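Local coordinates for protein TonB-dependent siderophore receptor (Pseudomonas aeruginosa 39016, PDB 5NEC) that probably carries iron-loaded siderophores across the bacterial outer membrane with energy relayed by TonB, and is of interest as an entry route for siderophore-drug conjugates, at residues 173-178 and 192-197; 659-664 and 677-682; 240-245 and 267-272. One frame throughout, in Å; residues are numbered along the deposited sequence.

Contact 1: residues 173-178 and 192-197; sequences RYTLDL and NLLKHD
L194 covers one face of the R173 guanidinium, and H196 lies at its edge. The methyl L194 CD1 sits 3.7 Å above the guanidinium plane, over its centre. At the edge, H196 ND1 lies 3.2 Å from R173 NH1. The imidazole and guanidinium planes are 70° apart, so the two groups do not stack. R173 CG in turn meets the edge of the imidazole, in its plane. The R173 chain is extended, with CG anti to the backbone N (chi1 -177°), and this carries its tip across to L194.

The two strands form a beta hairpin of the transmembrane barrel of a TonB-dependent receptor. They run antiparallel, with axes 4.7 Å apart. Backbone bonds link Y174 with K195 and L176 with L193, two in each pair. Y174, L176, L193 and K195 share one side of the sheet, probably the outer one. There CB of L176 and CB of L193 are 4.2 Å apart, and Y174 OH bonds to Y166 OH on the neighbouring strand.

R173, T175, D177, N192, L194 and H196 share the other side. It is turned to the plug domain, where E120 forms a salt bridge with R173. D177 and N192 lie side by side and point the same way, with carboxylate and amide planes turned obliquely to each other. D177 OD2 makes salt bridges with R190 and K152, and K152 also gives a weak bond to N192 OD1. Across the pair, N192 ND2 donates to D177 OD1 at 2.8 Å, a weak bond bent to 121°.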
loop_
_atom_site.group_PDB
_atom_site.type_symbol
_atom_site.label_atom_id
_atom_site.label_comp_id
_atom_site.label_asym_id
_atom_site.label_seq_id
_atom_site.Cartn_x
_atom_site.Cartn_y
_atom_site.Cartn_z
ATOM N N ARG A 173 -17.356 -10.243 -7.782
ATOM C CA ARG A 173 -16.967 -9.898 -6.415
ATOM C C ARG A 173 -18.198 -9.871 -5.504
ATOM O O ARG A 173 -19.195 -9.209 -5.815
ATOM C CB ARG A 173 -16.303 -8.525 -6.411
ATOM C CG ARG A 173 -15.776 -8.069 -5.054
ATOM C CD ARG A 173 -15.060 -6.732 -5.142
ATOM N NE ARG A 173 -14.591 -6.277 -3.832
ATOM C CZ ARG A 173 -13.380 -6.482 -3.300
ATOM N NH1 ARG A 173 -12.429 -7.162 -3.926
ATOM N NH2 ARG A 173 -13.107 -5.971 -2.109
ATOM N N TYR A 174 -18.115 -10.582 -4.385
ATOM C CA TYR A 174 -19.217 -10.712 -3.428
ATOM C C TYR A 174 -18.695 -10.324 -2.061
ATOM O O TYR A 174 -17.661 -10.847 -1.628
ATOM C CB TYR A 174 -19.750 -12.153 -3.418
ATOM C CG TYR A 174 -20.098 -12.674 -4.800
ATOM C CD1 TYR A 174 -21.359 -12.467 -5.340
ATOM C CD2 TYR A 174 -19.158 -13.342 -5.570
ATOM C CE1 TYR A 174 -21.686 -12.922 -6.604
ATOM C CE2 TYR A 174 -19.471 -13.819 -6.837
ATOM C CZ TYR A 174 -20.742 -13.609 -7.343
ATOM O OH TYR A 174 -21.082 -14.040 -8.601
ATOM N N THR A 175 -19.368 -9.378 -1.399
ATOM C CA THR A 175 -19.002 -8.997 -0.028
ATOM C C THR A 175 -20.217 -9.023 0.888
ATOM O O THR A 175 -21.347 -8.846 0.456
ATOM C CB THR A 175 -18.344 -7.605 0.063
ATOM O OG1 THR A 175 -19.190 -6.640 -0.551
ATOM C CG2 THR A 175 -17.017 -7.569 -0.634
ATOM N N LEU A 176 -19.948 -9.253 2.164
ATOM C CA LEU A 176 -20.961 -9.267 3.196
ATOM C C LEU A 176 -20.312 -8.669 4.433
ATOM O O LEU A 176 -19.185 -9.009 4.742
ATOM C CB LEU A 176 -21.444 -10.699 3.425
ATOM C CG LEU A 176 -22.786 -10.880 4.166
ATOM C CD1 LEU A 176 -23.517 -12.146 3.733
ATOM C CD2 LEU A 176 -22.591 -10.866 5.677
ATOM N N ASP A 177 -21.007 -7.747 5.097
ATOM C CA ASP A 177 -20.493 -7.023 6.279
ATOM C C ASP A 177 -21.650 -6.921 7.292
ATOM O O ASP A 177 -22.492 -6.025 7.217
ATOM C CB ASP A 177 -19.939 -5.640 5.876
ATOM C CG ASP A 177 -19.248 -4.885 7.034
ATOM O OD1 ASP A 177 -19.000 -5.452 8.126
ATOM O OD2 ASP A 177 -18.932 -3.682 6.848
ATOM N N LEU A 178 -21.670 -7.883 8.215
ATOM C CA LEU A 178 -22.723 -8.057 9.216
ATOM C C LEU A 178 -22.203 -7.686 10.597
ATOM O O LEU A 178 -21.170 -8.197 10.983
ATOM C CB LEU A 178 -23.146 -9.522 9.209
ATOM C CG LEU A 178 -24.147 -9.954 10.273
ATOM C CD1 LEU A 178 -25.166 -10.890 9.667
ATOM C CD2 LEU A 178 -23.469 -10.596 11.482
ATOM N N ASN A 192 -17.002 -10.028 8.277
ATOM C CA ASN A 192 -16.792 -9.575 6.896
ATOM C C ASN A 192 -16.352 -10.768 6.058
ATOM O O ASN A 192 -15.406 -11.460 6.419
ATOM C CB ASN A 192 -15.736 -8.472 6.814
ATOM C CG ASN A 192 -16.322 -7.100 7.009
ATOM O OD1 ASN A 192 -16.646 -6.414 6.042
ATOM N ND2 ASN A 192 -16.492 -6.697 8.263
ATOM N N LEU A 193 -17.041 -10.984 4.940
ATOM C CA LEU A 193 -16.738 -12.055 4.009
ATOM C C LEU A 193 -16.430 -11.495 2.632
ATOM O O LEU A 193 -16.993 -10.474 2.251
ATOM C CB LEU A 193 -17.940 -12.978 3.898
ATOM C CG LEU A 193 -18.368 -13.685 5.173
ATOM C CD1 LEU A 193 -19.569 -14.553 4.860
ATOM C CD2 LEU A 193 -17.225 -14.504 5.778
ATOM N N LEU A 194 -15.574 -12.201 1.886
ATOM C CA LEU A 194 -15.166 -11.790 0.533
ATOM C C LEU A 194 -14.964 -12.984 -0.389
ATOM O O LEU A 194 -14.346 -13.954 -0.013
ATOM C CB LEU A 194 -13.859 -10.980 0.579
ATOM C CG LEU A 194 -13.154 -10.738 -0.766
ATOM C CD1 LEU A 194 -13.962 -9.790 -1.636
ATOM C CD2 LEU A 194 -11.756 -10.192 -0.577
ATOM N N LYS A 195 -15.463 -12.880 -1.616
ATOM C CA LYS A 195 -15.094 -13.788 -2.705
ATOM C C LYS A 195 -14.863 -12.923 -3.942
ATOM O O LYS A 195 -15.751 -12.150 -4.320
ATOM C CB LYS A 195 -16.209 -14.801 -2.942
ATOM C CG LYS A 195 -15.914 -15.877 -3.981
ATOM C CD LYS A 195 -17.122 -16.807 -4.120
ATOM C CE LYS A 195 -17.008 -17.764 -5.289
ATOM N NZ LYS A 195 -15.784 -18.599 -5.164
ATOM N N HIS A 196 -13.669 -13.026 -4.539
ATOM C CA HIS A 196 -13.273 -12.188 -5.678
ATOM C C HIS A 196 -12.554 -13.010 -6.759
ATOM O O HIS A 196 -11.564 -13.676 -6.487
ATOM C CB HIS A 196 -12.377 -11.042 -5.193
ATOM C CG HIS A 196 -11.970 -10.084 -6.274
ATOM N ND1 HIS A 196 -12.706 -8.965 -6.589
ATOM C CD2 HIS A 196 -10.910 -10.081 -7.116
ATOM C CE1 HIS A 196 -12.117 -8.310 -7.573
ATOM N NE2 HIS A 196 -11.031 -8.974 -7.919
ATOM N N ASP A 197 -13.095 -12.966 -7.969
ATOM C CA ASP A 197 -12.495 -13.556 -9.154
ATOM C C ASP A 197 -12.592 -12.529 -10.282
ATOM O O ASP A 197 -13.569 -11.795 -10.387
ATOM C CB ASP A 197 -13.213 -14.852 -9.549
ATOM C CG ASP A 197 -13.082 -15.919 -8.502
ATOM O OD1 ASP A 197 -13.864 -15.919 -7.538
ATOM O OD2 ASP A 197 -12.181 -16.770 -8.616
#

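Contact 2: residues 659-664 and 677-682; sequences AFYVDK and DYWRYD
Y661 lies across the indole of W679. Its CB is 3.5 Å from the centroid of the six-membered ring of W679 and only 3° off the ring normal, a CH-pi contact. The two aromatic systems themselves meet obliquely, the phenol plane at 45° to the five-membered ring. CD1 of Y661 comes to 3.4 Å from W679 NE1. The opposite face of the indole is covered near its rim by the hydroxyl of Y681, so W679 is held between two tyrosines. Y681 also packs its CE2 against A659 CB, 3.5 Å away.

At the far end of the Y661 ring, its OH donates to D677 OD2 over 2.9 Å. The bond uses the anti lone pair of the carboxylate, which stands nearly perpendicular to the ring.

On the other side of the sheet, V662 and Y678 lie side by side and point the same way. The Y678 CG sits between the backbone N and the carbonyl carbon (chi1 66°), and the ring passes V662 with its CE1 3.6 Å from V662 CB. Y707 stacks on this ring. F660 and D682 cross at about a right angle, with F660 CE2 3.3 Å from D682 OD2.

This is a hairpin of the beta-barrel, near its probable extracellular end. Paired backbone bonds join F660 to R680 and V662 to Y678.

R680 NE donates to D682 OD1 at 2.8 Å, in the guanidinium plane, as part of a salt bridge. D682 OD2 has a second cationic partner in R75 of the plug domain. Two arginines on one carboxylate would favour its ionised form and offset the closeness of the two guanidinium groups, R680 and R75.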
loop_
_atom_site.group_PDB
_atom_site.type_symbol
_atom_site.label_atom_id
_atom_site.label_comp_id
_atom_site.label_asym_id
_atom_site.label_seq_id
_atom_site.Cartn_x
_atom_site.Cartn_y
_atom_site.Cartn_z
ATOM N N ALA A 659 -9.247 12.315 -12.587
ATOM C CA ALA A 659 -8.148 12.498 -13.516
ATOM C C ALA A 659 -6.864 12.288 -12.725
ATOM O O ALA A 659 -6.682 12.885 -11.657
ATOM C CB ALA A 659 -8.178 13.890 -14.111
ATOM N N PHE A 660 -5.978 11.437 -13.244
ATOM C CA PHE A 660 -4.742 11.103 -12.550
ATOM C C PHE A 660 -3.583 11.269 -13.511
ATOM O O PHE A 660 -3.602 10.690 -14.586
ATOM C CB PHE A 660 -4.810 9.666 -12.020
ATOM C CG PHE A 660 -6.060 9.371 -11.235
ATOM C CD1 PHE A 660 -6.146 9.703 -9.896
ATOM C CD2 PHE A 660 -7.167 8.789 -11.850
ATOM C CE1 PHE A 660 -7.305 9.445 -9.173
ATOM C CE2 PHE A 660 -8.327 8.537 -11.139
ATOM C CZ PHE A 660 -8.401 8.870 -9.797
ATOM N N TYR A 661 -2.592 12.069 -13.133
ATOM C CA TYR A 661 -1.346 12.175 -13.892
ATOM C C TYR A 661 -0.171 11.613 -13.071
ATOM O O TYR A 661 -0.065 11.856 -11.864
ATOM C CB TYR A 661 -1.090 13.628 -14.325
ATOM C CG TYR A 661 0.249 13.826 -14.991
ATOM C CD1 TYR A 661 0.427 13.533 -16.343
ATOM C CD2 TYR A 661 1.358 14.278 -14.260
ATOM C CE1 TYR A 661 1.651 13.700 -16.954
ATOM C CE2 TYR A 661 2.591 14.451 -14.865
ATOM C CZ TYR A 661 2.724 14.162 -16.216
ATOM O OH TYR A 661 3.937 14.313 -16.829
ATOM N N VAL A 662 0.690 10.842 -13.728
ATOM C CA VAL A 662 1.962 10.410 -13.139
ATOM C C VAL A 662 3.053 10.666 -14.180
ATOM O O VAL A 662 2.942 10.208 -15.300
ATOM C CB VAL A 662 1.956 8.911 -12.727
ATOM C CG1 VAL A 662 3.321 8.486 -12.212
ATOM C CG2 VAL A 662 0.905 8.637 -11.670
ATOM N N ASP A 663 4.099 11.381 -13.775
ATOM C CA ASP A 663 5.261 11.715 -14.621
ATOM C C ASP A 663 6.060 10.432 -14.894
ATOM O O ASP A 663 5.768 9.382 -14.318
ATOM C CB ASP A 663 6.123 12.733 -13.859
ATOM C CG ASP A 663 6.999 13.587 -14.735
ATOM O OD1 ASP A 663 7.353 13.182 -15.863
ATOM O OD2 ASP A 663 7.363 14.685 -14.254
ATOM N N LYS A 664 7.063 10.500 -15.762
ATOM C CA LYS A 664 7.916 9.340 -16.006
ATOM C C LYS A 664 8.557 8.854 -14.686
ATOM O O LYS A 664 8.700 9.618 -13.728
ATOM C CB LYS A 664 8.970 9.637 -17.080
ATOM C CG LYS A 664 10.146 10.502 -16.638
ATOM C CD LYS A 664 11.183 10.692 -17.754
ATOM C CE LYS A 664 10.654 11.553 -18.896
ATOM N NZ LYS A 664 11.623 11.600 -20.022
ATOM N N ASP A 677 5.371 8.869 -18.675
ATOM C CA ASP A 677 4.260 9.541 -18.029
ATOM C C ASP A 677 2.935 9.208 -18.709
ATOM O O ASP A 677 2.933 8.753 -19.862
ATOM C CB ASP A 677 4.490 11.069 -17.979
ATOM C CG ASP A 677 4.398 11.761 -19.350
ATOM O OD1 ASP A 677 4.698 11.146 -20.381
ATOM O OD2 ASP A 677 4.041 12.959 -19.388
ATOM N N TYR A 678 1.820 9.424 -17.999
ATOM C CA TYR A 678 0.484 9.160 -18.542
ATOM C C TYR A 678 -0.597 9.925 -17.785
ATOM O O TYR A 678 -0.414 10.318 -16.622
ATOM C CB TYR A 678 0.152 7.665 -18.490
ATOM C CG TYR A 678 0.039 7.143 -17.068
ATOM C CD1 TYR A 678 1.171 6.756 -16.360
ATOM C CD2 TYR A 678 -1.200 7.086 -16.409
ATOM C CE1 TYR A 678 1.080 6.297 -15.057
ATOM C CE2 TYR A 678 -1.296 6.639 -15.110
ATOM C CZ TYR A 678 -0.153 6.249 -14.439
ATOM O OH TYR A 678 -0.241 5.792 -13.150
ATOM N N TRP A 679 -1.719 10.101 -18.479
ATOM C CA TRP A 679 -2.971 10.601 -17.939
ATOM C C TRP A 679 -3.938 9.435 -17.928
ATOM O O TRP A 679 -4.024 8.692 -18.902
ATOM C CB TRP A 679 -3.541 11.717 -18.838
ATOM C CG TRP A 679 -2.960 13.051 -18.542
ATOM C CD1 TRP A 679 -1.943 13.676 -19.207
ATOM C CD2 TRP A 679 -3.352 13.933 -17.478
ATOM N NE1 TRP A 679 -1.677 14.896 -18.620
ATOM C CE2 TRP A 679 -2.525 15.075 -17.555
ATOM C CE3 TRP A 679 -4.309 13.856 -16.455
ATOM C CZ2 TRP A 679 -2.635 16.139 -16.662
ATOM C CZ3 TRP A 679 -4.421 14.916 -15.567
ATOM C CH2 TRP A 679 -3.584 16.048 -15.680
ATOM N N ARG A 680 -4.664 9.266 -16.831
ATOM C CA ARG A 680 -5.753 8.294 -16.760
ATOM C C ARG A 680 -7.005 9.013 -16.291
ATOM O O ARG A 680 -6.936 9.848 -15.388
ATOM C CB ARG A 680 -5.395 7.173 -15.789
ATOM C CG ARG A 680 -6.571 6.288 -15.397
ATOM C CD ARG A 680 -6.203 5.275 -14.337
ATOM N NE ARG A 680 -7.403 4.650 -13.797
ATOM C CZ ARG A 680 -7.436 3.598 -12.972
ATOM N NH1 ARG A 680 -6.331 2.989 -12.561
ATOM N NH2 ARG A 680 -8.606 3.139 -12.552
ATOM N N TYR A 681 -8.144 8.666 -16.885
ATOM C CA TYR A 681 -9.428 9.228 -16.455
ATOM C C TYR A 681 -10.387 8.115 -16.067
ATOM O O TYR A 681 -10.405 7.078 -16.712
ATOM C CB TYR A 681 -10.033 10.141 -17.535
ATOM C CG TYR A 681 -9.143 11.317 -17.910
ATOM C CD1 TYR A 681 -8.186 11.189 -18.918
ATOM C CD2 TYR A 681 -9.254 12.556 -17.265
ATOM C CE1 TYR A 681 -7.358 12.243 -19.275
ATOM C CE2 TYR A 681 -8.433 13.624 -17.615
ATOM C CZ TYR A 681 -7.480 13.449 -18.625
ATOM O OH TYR A 681 -6.645 14.482 -19.011
ATOM N N ASP A 682 -11.146 8.335 -14.994
ATOM C CA ASP A 682 -12.164 7.407 -14.494
ATOM C C ASP A 682 -13.528 8.102 -14.429
ATOM O O ASP A 682 -13.583 9.309 -14.227
ATOM C CB ASP A 682 -11.795 6.970 -13.081
ATOM C CG ASP A 682 -10.561 6.067 -13.021
ATOM O OD1 ASP A 682 -10.053 5.598 -14.074
ATOM O OD2 ASP A 682 -10.096 5.800 -11.894
#

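Contact 3: residues 240-245 and 267-272; sequences PDSGIP and NFYGLT
S242 points toward the backbone of F268, Y269 and G270, and this is the tight part of the contact. Its OG accepts from the backbone N of Y269 at 2.9 Å, in a fairly straight bond of 161°. The same hydroxyl donates to G243 O, on a lone pair in the carbonyl plane. One atom thus ties the two segments together and also bonds to the next carbonyl of its own segment. The torsion matters here: OG stands between the backbone N and the carbonyl carbon (chi1 61°), which lets it serve both partners.

The F268 ring fits beside the backbone next to S242. S242 N lies at its edge, in plane, and F268 CE1 is 3.4 Å from P240 O. G270 N sits over the centre of one face of this ring, 3.5 Å above it. G270 brings no side chain here, and F268 CZ occupies the space beside its CA.

Both segments belong to the long loop between strands 225-238 and 276-291, on the probable extracellular side of the barrel. An Asx turn shapes the first of them: D241 OD1 accepts from G243 N, which approaches from above the carboxylate plane. D241 OD2 is held by R203, which also bonds to N267 O.

Packing is looser along the Y269 ring. P245 CD is 3.9 Å from Y269 CE2, and I244 CD1 is 4.2 Å from the same carbon. The Y269 OH bonds to L406 O, in another loop. D241 is partly exposed, unlike S242.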
loop_
_atom_site.group_PDB
_atom_site.type_symbol
_atom_site.label_atom_id
_atom_site.label_comp_id
_atom_site.label_asym_id
_atom_site.label_seq_id
_atom_site.Cartn_x
_atom_site.Cartn_y
_atom_site.Cartn_z
ATOM N N PRO A 240 -0.056 -15.205 -12.420
ATOM C CA PRO A 240 0.745 -13.985 -12.338
ATOM C C PRO A 240 1.153 -13.439 -13.698
ATOM O O PRO A 240 1.560 -14.207 -14.595
ATOM C CB PRO A 240 2.017 -14.446 -11.628
ATOM C CG PRO A 240 2.154 -15.897 -11.946
ATOM C CD PRO A 240 0.748 -16.409 -12.108
ATOM N N ASP A 241 1.093 -12.112 -13.823
ATOM C CA ASP A 241 1.518 -11.421 -15.036
ATOM C C ASP A 241 3.041 -11.510 -15.254
ATOM O O ASP A 241 3.811 -11.659 -14.309
ATOM C CB ASP A 241 1.071 -9.950 -15.006
ATOM C CG ASP A 241 0.902 -9.359 -16.407
ATOM O OD1 ASP A 241 1.538 -9.825 -17.391
ATOM O OD2 ASP A 241 0.125 -8.413 -16.530
ATOM N N SER A 242 3.450 -11.441 -16.520
ATOM C CA SER A 242 4.862 -11.431 -16.910
ATOM C C SER A 242 5.389 -9.999 -16.990
ATOM O O SER A 242 6.600 -9.768 -16.863
ATOM C CB SER A 242 5.057 -12.114 -18.288
ATOM O OG SER A 242 4.337 -11.453 -19.334
ATOM N N GLY A 243 4.487 -9.048 -17.225
ATOM C CA GLY A 243 4.888 -7.710 -17.665
ATOM C C GLY A 243 5.468 -7.733 -19.077
ATOM O O GLY A 243 5.363 -8.731 -19.790
ATOM N N ILE A 244 6.079 -6.609 -19.438
ATOM C CA ILE A 244 6.516 -6.295 -20.783
ATOM C C ILE A 244 7.978 -5.921 -20.671
ATOM O O ILE A 244 8.344 -5.103 -19.813
ATOM C CB ILE A 244 5.723 -5.099 -21.339
ATOM C CG1 ILE A 244 4.214 -5.382 -21.305
ATOM C CG2 ILE A 244 6.163 -4.727 -22.761
ATOM C CD1 ILE A 244 3.780 -6.588 -22.120
ATOM N N PRO A 245 8.836 -6.527 -21.516
ATOM C CA PRO A 245 10.261 -6.208 -21.425
ATOM C C PRO A 245 10.607 -4.768 -21.851
ATOM O O PRO A 245 9.926 -4.171 -22.701
ATOM C CB PRO A 245 10.911 -7.207 -22.396
ATOM C CG PRO A 245 9.834 -7.568 -23.353
ATOM C CD PRO A 245 8.543 -7.468 -22.609
ATOM N N ASN A 267 -0.279 -8.978 -24.899
ATOM C CA ASN A 267 0.837 -9.924 -24.866
ATOM C C ASN A 267 1.228 -10.332 -23.433
ATOM O O ASN A 267 1.565 -9.489 -22.591
ATOM C CB ASN A 267 2.076 -9.340 -25.542
ATOM C CG ASN A 267 2.026 -9.406 -27.062
ATOM O OD1 ASN A 267 0.984 -9.619 -27.656
ATOM N ND2 ASN A 267 3.182 -9.227 -27.692
ATOM N N PHE A 268 1.205 -11.638 -23.204
ATOM C CA PHE A 268 1.622 -12.277 -21.975
ATOM C C PHE A 268 2.726 -13.297 -22.319
ATOM O O PHE A 268 2.527 -14.208 -23.130
ATOM C CB PHE A 268 0.367 -12.924 -21.338
ATOM C CG PHE A 268 0.646 -13.795 -20.149
ATOM C CD1 PHE A 268 1.384 -13.317 -19.073
ATOM C CD2 PHE A 268 0.158 -15.092 -20.097
ATOM C CE1 PHE A 268 1.652 -14.120 -17.979
ATOM C CE2 PHE A 268 0.417 -15.899 -19.002
ATOM C CZ PHE A 268 1.159 -15.408 -17.942
ATOM N N TYR A 269 3.893 -13.138 -21.712
ATOM C CA TYR A 269 5.043 -14.009 -21.997
ATOM C C TYR A 269 5.162 -15.223 -21.059
ATOM O O TYR A 269 6.046 -16.059 -21.242
ATOM C CB TYR A 269 6.343 -13.177 -22.007
ATOM C CG TYR A 269 6.257 -12.125 -23.085
ATOM C CD1 TYR A 269 6.459 -12.459 -24.437
ATOM C CD2 TYR A 269 5.858 -10.827 -22.783
ATOM C CE1 TYR A 269 6.324 -11.512 -25.439
ATOM C CE2 TYR A 269 5.723 -9.878 -23.789
ATOM C CZ TYR A 269 5.964 -10.239 -25.111
ATOM O OH TYR A 269 5.831 -9.313 -26.091
ATOM N N GLY A 270 4.259 -15.332 -20.085
ATOM C CA GLY A 270 4.256 -16.457 -19.161
ATOM C C GLY A 270 3.524 -17.673 -19.701
ATOM O O GLY A 270 3.138 -17.721 -20.874
ATOM N N LEU A 271 3.324 -18.642 -18.813
ATOM C CA LEU A 271 2.872 -19.972 -19.152
ATOM C C LEU A 271 1.745 -20.397 -18.226
ATOM O O LEU A 271 1.957 -20.592 -17.028
ATOM C CB LEU A 271 4.015 -20.946 -18.979
ATOM C CG LEU A 271 5.129 -20.830 -20.009
ATOM C CD1 LEU A 271 6.393 -21.547 -19.507
ATOM C CD2 LEU A 271 4.666 -21.365 -21.352
ATOM N N THR A 272 0.554 -20.559 -18.786
ATOM C CA THR A 272 -0.610 -21.021 -18.021
ATOM C C THR A 272 -0.423 -22.412 -17.427
ATOM O O THR A 272 -0.969 -22.693 -16.378
ATOM C CB THR A 272 -1.905 -20.994 -18.860
ATOM O OG1 THR A 272 -1.693 -21.669 -20.105
ATOM C CG2 THR A 272 -2.299 -19.575 -19.128
#

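In the fold
Contacts 1 and 2 each join neighbouring strands of the same barrel, and both are held by regular backbone ladders. Contact 1 is partly buried, while contact 2 is mainly a surface contact with more aromatic side chains. Both send an inward charge to the plug domain: R173 to E120 and D682 to R75. Contact 3 is the most buried. It folds a long loop back on itself instead of pairing barrel strands, and a single serine-to-backbone bond replaces the ladder. The three sites are separate, with nearest atoms about 13 Å apart for each pair and centres 24 to 30 Å apart.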